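Alpha-fucosidase GH29 (Fusarium graminearum, PDB 4PSR) hydrolyses alpha-L-fucosides as a glycoside hydrolase of family GH29, probably releasing fucose that is alpha-1,6-linked to the innermost N-acetylglucosamine of glycoproteins. Local coordinates at residues Trp35-Thr40 / Val90-Val95; Tyr48-Tyr53 / Phe180-Lys185; Val137-Pro142 / Asp188-Lys193. All coordinates share one frame; numbering follows the deposited sequence. Where two conformers were deposited one is given.

Interaction 1 (Trp35-Thr40 / Val90-Val95); sequences WGAFTT and VQFKPV
F92 and W35 form a T-shaped aromatic pair. The edge of the F92 ring points at a face of the W35 indole. The F92 centroid lies 5.3 Å from that of the six-membered ring of W35, with the planes at 68°. F92 CZ stands over the indole toward its rim, and F92 CE1 is 3.9 Å from W35 CE2. CG of F92 is anti to its backbone N (chi1 179°), which puts it 3.8 Å from A37 CA.

CH-pi and van der Waals contacts cover both faces of F92. On one face, G36 CA lies 4.3 Å from the ring centroid, off-centre, and A37 N sits above the middle of the ring. On the opposite face P94 CD lies over the centre. F92 is thus clamped between the G36-A37 backbone and P94 of its own segment. P94 also reaches W35, its CG 3.6 Å from W35 CH2. L151 of helix 151-161 touches both W35 and F92.

The two segments are loops of the TIM-barrel domain. W35-T40 follows barrel strand 29-33. V90-V95 belongs to the connection leading to helix 105-114. The side chain of W35 is about 12 Å from the bound fucose, well outside direct contact with it.

T40 meets F92 and V90 with both branches. Its OG1 packs 3.3 Å from F92 CB. Its CG2 makes an apolar contact with V90 CG1 at 3.9 Å.

No hydrogen bond joins the segments. The polar bonds instead hold the W35-T40 turn. G36 N donates to T39 OG1, nearly straight at 163°. T40 OG1 donates to A37 O at 2.8 Å. T40 N reaches that same oxygen, from the same face of its carbonyl plane.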
loop_
_atom_site.group_PDB
_atom_site.type_symbol
_atom_site.label_atom_id
_atom_site.label_comp_id
_atom_site.label_asym_id
_atom_site.label_seq_id
_atom_site.Cartn_x
_atom_site.Cartn_y
_atom_site.Cartn_z
ATOM N N TRP A 35 -3.332 -8.812 14.206
ATOM C CA TRP A 35 -3.227 -9.659 15.383
ATOM C C TRP A 35 -4.106 -9.079 16.445
ATOM O O TRP A 35 -3.974 -7.910 16.794
ATOM C CB TRP A 35 -1.783 -9.697 15.872
ATOM C CG TRP A 35 -1.545 -10.581 17.067
ATOM C CD1 TRP A 35 -1.749 -11.921 17.160
ATOM C CD2 TRP A 35 -1.061 -10.154 18.336
ATOM N NE1 TRP A 35 -1.415 -12.353 18.416
ATOM C CE2 TRP A 35 -0.983 -11.283 19.154
ATOM C CE3 TRP A 35 -0.686 -8.911 18.854
ATOM C CZ2 TRP A 35 -0.519 -11.223 20.472
ATOM C CZ3 TRP A 35 -0.213 -8.848 20.163
ATOM C CH2 TRP A 35 -0.142 -9.997 20.954
ATOM N N GLY A 36 -5.025 -9.880 16.969
ATOM C CA GLY A 36 -5.925 -9.388 18.002
ATOM C C GLY A 36 -6.868 -10.464 18.514
ATOM O O GLY A 36 -6.626 -11.628 18.298
ATOM N N ALA A 37 -7.933 -10.047 19.187
ATOM C CA ALA A 37 -8.892 -11.009 19.702
ATOM C C ALA A 37 -9.571 -11.773 18.566
ATOM O O ALA A 37 -10.019 -12.887 18.766
ATOM C CB ALA A 37 -9.936 -10.331 20.571
ATOM N N PHE A 38 -9.595 -11.195 17.370
ATOM C CA PHE A 38 -10.143 -11.892 16.200
ATOM C C PHE A 38 -9.270 -13.067 15.792
ATOM O O PHE A 38 -9.721 -13.946 15.053
ATOM C CB PHE A 38 -10.326 -10.936 15.011
ATOM C CG PHE A 38 -9.107 -10.095 14.703
ATOM C CD1 PHE A 38 -8.009 -10.635 14.016
ATOM C CD2 PHE A 38 -9.039 -8.784 15.134
ATOM C CE1 PHE A 38 -6.871 -9.866 13.782
ATOM C CE2 PHE A 38 -7.896 -8.002 14.883
ATOM C CZ PHE A 38 -6.820 -8.567 14.224
ATOM N N THR A 39 -8.029 -13.122 16.289
ATOM C CA THR A 39 -7.133 -14.224 15.999
ATOM C C THR A 39 -7.384 -15.440 16.924
ATOM O O THR A 39 -6.909 -16.539 16.645
ATOM C CB THR A 39 -5.645 -13.775 16.146
ATOM O OG1 THR A 39 -5.447 -12.519 15.471
ATOM C CG2 THR A 39 -4.687 -14.814 15.595
ATOM N N THR A 40 -8.064 -15.213 18.045
ATOM C CA THR A 40 -8.167 -16.236 19.087
ATOM C C THR A 40 -8.661 -17.597 18.557
ATOM O O THR A 40 -8.068 -18.637 18.868
ATOM C CB THR A 40 -9.056 -15.781 20.244
ATOM O OG1 THR A 40 -8.720 -14.439 20.639
ATOM C CG2 THR A 40 -8.876 -16.700 21.443
ATOM N N VAL A 90 -10.445 -20.527 27.148
ATOM C CA VAL A 90 -10.111 -19.831 25.912
ATOM C C VAL A 90 -10.157 -18.338 26.149
ATOM O O VAL A 90 -11.133 -17.808 26.670
ATOM C CB VAL A 90 -11.091 -20.230 24.781
ATOM C CG1 VAL A 90 -10.875 -19.374 23.528
ATOM C CG2 VAL A 90 -10.948 -21.711 24.453
ATOM N N GLN A 91 -9.087 -17.635 25.763
ATOM C CA GLN A 91 -9.052 -16.171 25.863
ATOM C C GLN A 91 -7.905 -15.610 25.046
ATOM O O GLN A 91 -6.831 -16.195 24.995
ATOM C CB GLN A 91 -8.905 -15.727 27.331
ATOM C CG GLN A 91 -9.181 -14.261 27.562
ATOM C CD GLN A 91 -9.096 -13.845 29.011
ATOM O OE1 GLN A 91 -8.448 -14.532 29.818
ATOM N NE2 GLN A 91 -9.728 -12.733 29.352
ATOM N N PHE A 92 -8.118 -14.455 24.450
ATOM C CA PHE A 92 -7.002 -13.683 23.895
ATOM C C PHE A 92 -6.196 -13.164 25.097
ATOM O O PHE A 92 -6.647 -12.256 25.824
ATOM C CB PHE A 92 -7.499 -12.506 23.036
ATOM C CG PHE A 92 -6.375 -11.686 22.465
ATOM C CD1 PHE A 92 -5.524 -12.235 21.530
ATOM C CD2 PHE A 92 -6.179 -10.376 22.866
ATOM C CE1 PHE A 92 -4.451 -11.484 21.001
ATOM C CE2 PHE A 92 -5.127 -9.631 22.344
ATOM C CZ PHE A 92 -4.273 -10.190 21.413
ATOM N N LYS A 93 -5.027 -13.741 25.311
ATOM C CA LYS A 93 -4.234 -13.473 26.521
ATOM C C LYS A 93 -2.764 -13.789 26.279
ATOM O O LYS A 93 -2.198 -14.717 26.867
ATOM C CB LYS A 93 -4.792 -14.270 27.708
ATOM C CG LYS A 93 -4.212 -13.856 29.057
ATOM C CD LYS A 93 -4.976 -14.509 30.191
ATOM C CE LYS A 93 -4.321 -14.251 31.527
ATOM N NZ LYS A 93 -5.102 -14.884 32.635
ATOM N N PRO A 94 -2.117 -13.032 25.378
ATOM C CA PRO A 94 -0.690 -13.255 25.154
ATOM C C PRO A 94 0.071 -12.949 26.435
ATOM O O PRO A 94 -0.264 -12.025 27.158
ATOM C CB PRO A 94 -0.331 -12.240 24.056
ATOM C CG PRO A 94 -1.423 -11.186 24.125
ATOM C CD PRO A 94 -2.652 -11.961 24.523
ATOM N N VAL A 95 1.077 -13.769 26.692
ATOM C CA VAL A 95 1.933 -13.633 27.875
ATOM C C VAL A 95 3.366 -13.335 27.430
ATOM O O VAL A 95 3.926 -14.046 26.619
ATOM C CB VAL A 95 1.888 -14.938 28.660
ATOM C CG1 VAL A 95 2.824 -14.876 29.880
ATOM C CG2 VAL A 95 0.473 -15.204 29.099
#

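Interaction 2 (Tyr48-Tyr53 / Phe180-Lys185); sequences YPRNMY and FQWAPK
R50 and Y53 place their CA atoms near those of F180 and W182, at 5.2 Å between R50 CA and F180 CA. Helix 48-51 lies beyond barrel strand 29-33 of the TIM barrel. F180 to A183 form a type I beta turn in the loop after helix 175-179. A water bridges the backbones, donating to R50 O and accepting from W182 N.

The R50 side chain, about 8 Å from the bound fucose, is extended from CG to NE. NH1 donates to Q181 OE1 at 3.0 Å, near the amide plane. NH2 donates to the same oxygen at 3.2 Å, from well above that plane. NH1 also donates to F179 O. W182 CZ3 lies over the centre of one guanidinium face, the planes 32° apart.

A183 CA is 3.8 Å from the Y53 ring centroid in a CH-pi contact. P184 CD approaches Y53 CE1 at 3.5 Å. Y53 OH is hydrogen-bonded to Y75 N. The F180 edge meets the buried P49 O at CE1, 3.4 Å away; that oxygen has no polar partner in the model.

Three N-H donations, together with the indole, limit the rotation of the guanidinium. Its charge meets neutral oxygens here, so the grip is polar but not a salt bridge.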
loop_
_atom_site.group_PDB
_atom_site.type_symbol
_atom_site.label_atom_id
_atom_site.label_comp_id
_atom_site.label_asym_id
_atom_site.label_seq_id
_atom_site.Cartn_x
_atom_site.Cartn_y
_atom_site.Cartn_z
ATOM N N TYR A 48 -13.809 -13.861 11.398
ATOM C CA TYR A 48 -14.480 -14.834 12.290
ATOM C C TYR A 48 -15.475 -14.196 13.257
ATOM O O TYR A 48 -16.555 -14.744 13.441
ATOM C CB TYR A 48 -13.465 -15.652 13.065
ATOM C CG TYR A 48 -14.077 -16.797 13.849
ATOM C CD1 TYR A 48 -14.186 -18.057 13.289
ATOM C CD2 TYR A 48 -14.495 -16.625 15.158
ATOM C CE1 TYR A 48 -14.741 -19.117 13.995
ATOM C CE2 TYR A 48 -15.055 -17.664 15.862
ATOM C CZ TYR A 48 -15.144 -18.917 15.287
ATOM O OH TYR A 48 -15.673 -19.977 15.997
ATOM N N PRO A 49 -15.154 -13.043 13.873
ATOM C CA PRO A 49 -16.131 -12.460 14.806
ATOM C C PRO A 49 -17.483 -12.161 14.167
ATOM O O PRO A 49 -18.509 -12.197 14.874
ATOM C CB PRO A 49 -15.450 -11.162 15.274
ATOM C CG PRO A 49 -13.978 -11.369 15.016
ATOM C CD PRO A 49 -13.894 -12.261 13.815
ATOM N N ARG A 50 -17.479 -11.782 12.888
ATOM C CA ARG A 50 -18.720 -11.546 12.133
ATOM C C ARG A 50 -19.360 -12.871 11.719
ATOM O O ARG A 50 -20.573 -13.092 11.933
ATOM C CB ARG A 50 -18.385 -10.731 10.889
ATOM C CG ARG A 50 -19.351 -10.898 9.687
ATOM C CD ARG A 50 -18.949 -9.936 8.580
ATOM N NE ARG A 50 -19.771 -10.038 7.363
ATOM C CZ ARG A 50 -20.948 -9.444 7.240
ATOM N NH1 ARG A 50 -21.480 -8.780 8.243
ATOM N NH2 ARG A 50 -21.602 -9.531 6.091
ATOM N N ASN A 51 -18.575 -13.754 11.120
ATOM C CA ASN A 51 -19.147 -14.949 10.495
ATOM C C ASN A 51 -19.551 -16.040 11.488
ATOM O O ASN A 51 -20.358 -16.893 11.134
ATOM C CB ASN A 51 -18.206 -15.513 9.424
ATOM C CG ASN A 51 -17.964 -14.550 8.287
ATOM O OD1 ASN A 51 -16.840 -14.085 8.088
ATOM N ND2 ASN A 51 -19.009 -14.249 7.512
ATOM N N MET A 52 -19.022 -16.038 12.706
ATOM C CA MET A 52 -19.420 -17.015 13.709
ATOM C C MET A 52 -20.934 -16.929 13.983
ATOM O O MET A 52 -21.529 -17.900 14.470
ATOM C CB MET A 52 -18.624 -16.833 15.017
ATOM C CG MET A 52 -18.796 -15.466 15.682
ATOM S SD MET A 52 -18.085 -15.371 17.345
ATOM C CE MET A 52 -19.427 -16.056 18.331
ATOM N N TYR A 53 -21.528 -15.776 13.719
ATOM C CA TYR A 53 -22.962 -15.563 13.929
ATOM C C TYR A 53 -23.798 -15.776 12.662
ATOM O O TYR A 53 -25.021 -15.787 12.735
ATOM C CB TYR A 53 -23.212 -14.146 14.387
ATOM C CG TYR A 53 -22.633 -13.718 15.712
ATOM C CD1 TYR A 53 -23.249 -14.042 16.906
ATOM C CD2 TYR A 53 -21.500 -12.899 15.761
ATOM C CE1 TYR A 53 -22.755 -13.592 18.123
ATOM C CE2 TYR A 53 -21.012 -12.429 16.967
ATOM C CZ TYR A 53 -21.636 -12.782 18.144
ATOM O OH TYR A 53 -21.156 -12.298 19.360
ATOM N N PHE A 180 -21.156 -6.700 12.517
ATOM C CA PHE A 180 -21.796 -7.547 13.518
ATOM C C PHE A 180 -23.321 -7.672 13.280
ATOM O O PHE A 180 -24.084 -7.876 14.206
ATOM C CB PHE A 180 -21.522 -6.990 14.914
ATOM C CG PHE A 180 -20.151 -7.337 15.476
ATOM C CD1 PHE A 180 -19.746 -8.654 15.580
ATOM C CD2 PHE A 180 -19.313 -6.326 15.983
ATOM C CE1 PHE A 180 -18.512 -8.995 16.150
ATOM C CE2 PHE A 180 -18.067 -6.687 16.577
ATOM C CZ PHE A 180 -17.691 -7.990 16.657
ATOM N N GLN A 181 -23.746 -7.607 12.027
ATOM C CA GLN A 181 -25.198 -7.619 11.733
ATOM C C GLN A 181 -25.915 -8.870 12.248
ATOM O O GLN A 181 -27.121 -8.808 12.520
ATOM C CB GLN A 181 -25.435 -7.471 10.219
ATOM C CG GLN A 181 -25.011 -8.638 9.374
ATOM C CD GLN A 181 -25.176 -8.337 7.916
ATOM O OE1 GLN A 181 -24.227 -8.055 7.205
ATOM N NE2 GLN A 181 -26.422 -8.408 7.445
ATOM N N TRP A 182 -25.211 -9.992 12.355
ATOM C CA TRP A 182 -25.840 -11.252 12.778
ATOM C C TRP A 182 -25.756 -11.542 14.288
ATOM O O TRP A 182 -26.268 -12.575 14.750
ATOM C CB TRP A 182 -25.299 -12.432 11.979
ATOM C CG TRP A 182 -25.537 -12.296 10.480
ATOM C CD1 TRP A 182 -26.763 -12.121 9.869
ATOM C CD2 TRP A 182 -24.568 -12.295 9.423
ATOM N NE1 TRP A 182 -26.610 -12.030 8.509
ATOM C CE2 TRP A 182 -25.275 -12.140 8.201
ATOM C CE3 TRP A 182 -23.182 -12.414 9.379
ATOM C CZ2 TRP A 182 -24.636 -12.097 6.952
ATOM C CZ3 TRP A 182 -22.539 -12.380 8.112
ATOM C CH2 TRP A 182 -23.277 -12.198 6.923
ATOM N N ALA A 183 -25.070 -10.678 15.045
ATOM C CA ALA A 183 -25.019 -10.851 16.497
ATOM C C ALA A 183 -26.388 -10.584 17.105
ATOM O O ALA A 183 -27.096 -9.704 16.631
ATOM C CB ALA A 183 -23.979 -9.922 17.131
ATOM N N PRO A 184 -26.743 -11.311 18.181
ATOM C CA PRO A 184 -28.017 -11.014 18.845
ATOM C C PRO A 184 -28.063 -9.575 19.340
ATOM O O PRO A 184 -27.051 -8.998 19.769
ATOM C CB PRO A 184 -28.015 -11.970 20.036
ATOM C CG PRO A 184 -27.062 -13.064 19.690
ATOM C CD PRO A 184 -26.020 -12.430 18.811
ATOM N N LYS A 185 -29.246 -8.983 19.320
ATOM C CA LYS A 185 -29.437 -7.710 19.959
ATOM C C LYS A 185 -29.237 -7.858 21.443
ATOM O O LYS A 185 -29.596 -8.890 22.036
ATOM C CB LYS A 185 -30.858 -7.204 19.699
ATOM C CG LYS A 185 -31.150 -6.969 18.248
ATOM C CD LYS A 185 -30.082 -6.094 17.592
ATOM C CE LYS A 185 -30.284 -5.941 16.099
ATOM N NZ LYS A 185 -29.096 -5.282 15.497
HETATM O O HOH W 1 -22.228 -10.568 12.245
HETATM O O HOH W 2 -27.961 -14.800 13.164
#

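Interaction 3 (Val137-Pro142 / Asp188-Lys193); sequences VNEWNP and DTSLQK
The first turn of helix 189-195 docks on the loop after barrel strand 119-125, where E139, W140 and V137 meet S190 and K193. D188 is at the N-cap position of this helix. In the conformer given, its OD1 accepts from L191 N and, weakly, from S190 N. On the loop side, N138 OD1 accepts from W140 N in an Asx turn, while N138 ND2 donates to S131 OG.

E139 and K193 reach toward each other tip to tip in a salt bridge, with E139 OE1 2.9 Å from K193 NZ. That oxygen uses its syn lone pair. The other, OE2, uses its anti lone pair to accept from S190 OG at 2.6 Å. E139 CG lies between the backbone N and the carbonyl carbon (chi1 62°), and the chain bends at chi2. K193 NZ also donates to V137 O at 2.9 Å. Its CD passes N138 OD1 at 3.5 Å.

W140 NE1 donates to S190 O at 2.8 Å, from above the carbonyl plane. The six-membered end of the indole touches L191, with CZ2 4.0 Å from L191 CD1. E76, I79 and K80 of helix 76-80 also pack on W140.

K193 and S190 hold the carboxylate through both oxygens, and a water also donates to OE2. The lysine ammonium has a charged and a neutral acceptor. This pairing would be expected to stabilise the ionised forms of both groups.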
loop_
_atom_site.group_PDB
_atom_site.type_symbol
_atom_site.label_atom_id
_atom_site.label_comp_id
_atom_site.label_asym_id
_atom_site.label_seq_id
_atom_site.Cartn_x
_atom_site.Cartn_y
_atom_site.Cartn_z
ATOM N N VAL A 137 -12.237 5.679 26.238
ATOM C CA VAL A 137 -13.514 5.756 25.524
ATOM C C VAL A 137 -14.084 4.389 25.173
ATOM O O VAL A 137 -15.291 4.272 24.911
ATOM C CB VAL A 137 -13.459 6.645 24.237
ATOM C CG1 VAL A 137 -13.004 8.072 24.574
ATOM C CG2 VAL A 137 -12.587 6.061 23.174
ATOM N N ASN A 138 -13.245 3.346 25.191
ATOM C CA ASN A 138 -13.706 1.989 24.902
ATOM C C ASN A 138 -13.121 1.006 25.910
ATOM O O ASN A 138 -11.933 0.686 25.860
ATOM C CB ASN A 138 -13.336 1.573 23.471
ATOM C CG ASN A 138 -13.798 0.177 23.147
ATOM O OD1 ASN A 138 -14.674 -0.373 23.838
ATOM N ND2 ASN A 138 -13.246 -0.406 22.103
ATOM N N GLU A 139 -13.964 0.516 26.814
ATOM C CA GLU A 139 -13.559 -0.459 27.828
ATOM C C GLU A 139 -13.146 -1.813 27.255
ATOM O O GLU A 139 -12.479 -2.623 27.945
ATOM C CB GLU A 139 -14.663 -0.685 28.863
ATOM C CG GLU A 139 -16.000 -1.261 28.317
ATOM C CD GLU A 139 -16.982 -0.226 27.819
ATOM O OE1 GLU A 139 -16.605 0.918 27.491
ATOM O OE2 GLU A 139 -18.185 -0.593 27.767
ATOM N N TRP A 140 -13.518 -2.068 26.001
ATOM C CA TRP A 140 -13.166 -3.305 25.338
ATOM C C TRP A 140 -11.740 -3.192 24.837
ATOM O O TRP A 140 -11.490 -2.816 23.685
ATOM C CB TRP A 140 -14.167 -3.614 24.210
ATOM C CG TRP A 140 -15.557 -3.860 24.763
ATOM C CD1 TRP A 140 -16.565 -2.940 24.876
ATOM C CD2 TRP A 140 -16.064 -5.088 25.295
ATOM N NE1 TRP A 140 -17.667 -3.531 25.445
ATOM C CE2 TRP A 140 -17.389 -4.837 25.715
ATOM C CE3 TRP A 140 -15.531 -6.367 25.445
ATOM C CZ2 TRP A 140 -18.191 -5.827 26.269
ATOM C CZ3 TRP A 140 -16.323 -7.348 25.978
ATOM C CH2 TRP A 140 -17.651 -7.067 26.391
ATOM N N ASN A 141 -10.800 -3.506 25.724
ATOM C CA ASN A 141 -9.385 -3.294 25.422
ATOM C C ASN A 141 -8.551 -4.287 26.234
ATOM O O ASN A 141 -9.029 -4.871 27.235
ATOM C CB ASN A 141 -9.004 -1.810 25.642
ATOM C CG ASN A 141 -8.885 -1.423 27.105
ATOM O OD1 ASN A 141 -8.105 -2.015 27.849
ATOM N ND2 ASN A 141 -9.617 -0.408 27.512
ATOM N N PRO A 142 -7.289 -4.507 25.838
ATOM C CA PRO A 142 -6.446 -5.545 26.425
ATOM C C PRO A 142 -5.747 -5.130 27.720
ATOM O O PRO A 142 -5.007 -5.935 28.262
ATOM C CB PRO A 142 -5.433 -5.836 25.320
ATOM C CG PRO A 142 -5.283 -4.512 24.618
ATOM C CD PRO A 142 -6.722 -4.014 24.575
ATOM N N ASP A 188 -27.496 -4.712 27.117
ATOM C CA ASP A 188 -26.272 -4.422 27.874
ATOM C C ASP A 188 -25.516 -3.309 27.141
ATOM O O ASP A 188 -24.943 -3.566 26.078
ATOM C CB ASP A 188 -25.424 -5.707 27.940
ATOM C CG ASP A 188 -24.061 -5.537 28.648
ATOM O OD1 ASP A 188 -23.507 -4.420 28.730
ATOM O OD2 ASP A 188 -23.513 -6.575 29.103
ATOM N N THR A 189 -25.491 -2.099 27.693
ATOM C CA THR A 189 -24.936 -0.969 26.973
ATOM C C THR A 189 -23.441 -1.144 26.714
ATOM O O THR A 189 -22.927 -0.651 25.704
ATOM C CB THR A 189 -25.203 0.353 27.690
ATOM O OG1 THR A 189 -24.611 0.327 28.981
ATOM C CG2 THR A 189 -26.706 0.583 27.858
ATOM N N SER A 190 -22.728 -1.841 27.593
ATOM C CA SER A 190 -21.306 -2.078 27.343
ATOM C C SER A 190 -21.141 -3.008 26.152
ATOM O O SER A 190 -20.356 -2.733 25.231
ATOM C CB SER A 190 -20.623 -2.674 28.578
ATOM O OG SER A 190 -19.264 -2.946 28.263
ATOM N N LEU A 191 -21.898 -4.099 26.130
ATOM C CA LEU A 191 -21.844 -5.020 25.017
ATOM C C LEU A 191 -22.284 -4.373 23.699
ATOM O O LEU A 191 -21.737 -4.685 22.641
ATOM C CB LEU A 191 -22.653 -6.290 25.318
ATOM C CG LEU A 191 -22.452 -7.457 24.339
ATOM C CD1 LEU A 191 -20.993 -7.882 24.224
ATOM C CD2 LEU A 191 -23.341 -8.627 24.755
ATOM N N GLN A 192 -23.241 -3.459 23.750
ATOM C CA GLN A 192 -23.621 -2.711 22.564
ATOM C C GLN A 192 -22.429 -1.981 21.958
ATOM O O GLN A 192 -22.319 -1.884 20.738
ATOM C CB GLN A 192 -24.709 -1.704 22.876
ATOM C CG GLN A 192 -26.103 -2.279 23.153
ATOM C CD GLN A 192 -27.090 -1.189 23.539
ATOM O OE1 GLN A 192 -26.723 -0.029 23.712
ATOM N NE2 GLN A 192 -28.350 -1.566 23.695
ATOM N N LYS A 193 -21.552 -1.459 22.803
ATOM C CA LYS A 193 -20.375 -0.752 22.300
ATOM C C LYS A 193 -19.459 -1.711 21.520
ATOM O O LYS A 193 -18.970 -1.367 20.442
ATOM C CB LYS A 193 -19.596 -0.080 23.425
ATOM C CG LYS A 193 -18.391 0.745 22.935
ATOM C CD LYS A 193 -17.649 1.420 24.095
ATOM C CE LYS A 193 -18.475 2.524 24.757
ATOM N NZ LYS A 193 -17.726 3.042 25.932
HETATM O O HOH W 3 -19.956 1.447 28.078
#

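In the fold
All three contacts join loops or short helices of the TIM-barrel domain, on the same side of the chain's centre. Interaction 1 is the buried one and has no hydrogen bond across its segments. Interactions 2 and 3 are only partly buried and add polar bonds: a guanidinium on an amide in one, a salt bridge in the other. Interaction 1 touches interaction 2 where F38 CB packs on P49 CG at 3.7 Å. Segment 180-185 runs in the loop that leads into helix 189-195, which carries the second segment of interaction 3. The centres of interactions 2 and 3 are about 16 Å apart. I79 of helix 76-80 touches both A37 and W140.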